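Local coordinates for protein metallo-beta-lactamase (Pseudomonas stutzeri, PDB 4ZEJ) that probably hydrolyses beta-lactam antibiotics to substituted beta-amino acids, as a zinc-dependent class B beta-lactamase, at residues S181-N184 / A185-Y189. Residues are numbered along the deposited sequence; the frame is centred on the assembly and turned at random.
Sequences SAQN and ALSRY
The C-terminal half of helix 175-188 carries an i to i+4 side-chain hydrogen bond, in which Q183 reaches over one turn to S187. NE2 of Q183 donates to OG of S187 at 3.0 Å, with an N-H...O angle of 156° and the hydroxyl oxygen close to the plane of the amide. The glutamine gets there by a bend: CG stands anti to the backbone N (chi1 -174°), then chi2 of 56° bends the chain so that NE2 points toward the C-terminal end of the helix while OE1 turns to L186. The side chains of Q183 and L186 cross at roughly a right angle, and OE1 of Q183 sits 3.9 Å from CD1 of L186. The leucine also rests on the preceding turn, with CG of L186 3.5 Å from O of A182. Beneath these side chains the alpha-helical ladder of hydrogen bonds is intact: N of A185 donates to O of S181, N of L186 to O of A182 at 2.9 Å, N of S187 to O of Q183, and N of R188 to O of N184 at 3.0 Å. The helix ends here, Y189 being the first residue to leave helical angles, and its N gives the last i to i-4 hydrogen bond, to O of A185. CG of R188 lies over the centre of one face of the Y189 ring, 3.8 Å above its plane. In the alpha-beta/beta-alpha sandwich of the metallo-beta-lactamases, this helix connects strands 152-156 and 194-197 in a beta-alpha-beta unit. A182, Q183 and L186 pack against helix 206-218, through K212, L208 and K209, while OG of S181 and ND2 of N184 are hydrogen-bonded to the backbone oxygens of G136 and P134, and the Y189 ring meets W146 of strand 144-147.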
# COMPACT_ATOMS: atom_id res chain seq x y z
N SER A 181 10.09 -14.25 -2.62
CA SER A 181 9.78 -13.03 -1.87
C SER A 181 8.61 -13.23 -0.92
O SER A 181 8.64 -12.76 0.22
CB SER A 181 9.47 -11.86 -2.82
OG SER A 181 10.56 -11.67 -3.70
N ALA A 182 7.57 -13.93 -1.40
CA ALA A 182 6.42 -14.22 -0.56
C ALA A 182 6.81 -15.09 0.63
O ALA A 182 6.37 -14.85 1.75
CB ALA A 182 5.32 -14.88 -1.38
N GLN A 183 7.64 -16.10 0.39
CA GLN A 183 8.19 -16.91 1.49
C GLN A 183 9.01 -16.07 2.48
O GLN A 183 8.94 -16.30 3.69
CB GLN A 183 9.03 -18.07 0.95
CG GLN A 183 9.50 -19.05 2.02
CD GLN A 183 8.35 -19.62 2.83
OE1 GLN A 183 7.42 -20.17 2.27
NE2 GLN A 183 8.40 -19.45 4.15
N ASN A 184 9.78 -15.11 1.98
CA ASN A 184 10.51 -14.19 2.87
C ASN A 184 9.56 -13.47 3.82
O ASN A 184 9.84 -13.39 5.03
CB ASN A 184 11.32 -13.15 2.08
CG ASN A 184 12.44 -13.76 1.26
OD1 ASN A 184 12.97 -14.83 1.58
ND2 ASN A 184 12.85 -13.05 0.20
N ALA A 185 8.45 -12.97 3.28
CA ALA A 185 7.44 -12.28 4.07
C ALA A 185 6.74 -13.23 5.03
O ALA A 185 6.51 -12.86 6.18
CB ALA A 185 6.42 -11.59 3.18
N LEU A 186 6.44 -14.45 4.58
CA LEU A 186 5.83 -15.48 5.44
C LEU A 186 6.73 -15.80 6.64
O LEU A 186 6.26 -15.85 7.76
CB LEU A 186 5.52 -16.76 4.67
CG LEU A 186 4.27 -16.72 3.78
CD1 LEU A 186 4.36 -17.75 2.66
CD2 LEU A 186 3.02 -16.94 4.63
N SER A 187 8.02 -16.00 6.38
CA SER A 187 8.98 -16.32 7.43
C SER A 187 9.18 -15.17 8.44
O SER A 187 9.37 -15.42 9.64
CB SER A 187 10.33 -16.71 6.82
OG SER A 187 10.19 -17.88 6.04
N ARG A 188 9.17 -13.93 7.95
CA ARG A 188 9.40 -12.76 8.80
C ARG A 188 8.18 -12.37 9.66
O ARG A 188 8.36 -11.93 10.81
CB ARG A 188 9.83 -11.56 7.94
CG ARG A 188 10.27 -10.33 8.73
CD ARG A 188 10.73 -9.24 7.79
NE ARG A 188 11.06 -7.99 8.48
CZ ARG A 188 12.23 -7.71 9.05
NH1 ARG A 188 13.23 -8.58 9.04
NH2 ARG A 188 12.40 -6.52 9.64
N TYR A 189 6.98 -12.54 9.11
CA TYR A 189 5.75 -12.04 9.74
C TYR A 189 4.80 -13.16 10.21
O TYR A 189 3.60 -13.10 9.98
CB TYR A 189 5.04 -11.08 8.78
CG TYR A 189 5.89 -9.89 8.47
CD1 TYR A 189 6.40 -9.68 7.19
CD2 TYR A 189 6.24 -8.99 9.47
CE1 TYR A 189 7.20 -8.59 6.91
CE2 TYR A 189 7.05 -7.90 9.20
CZ TYR A 189 7.51 -7.70 7.91
OH TYR A 189 8.32 -6.62 7.65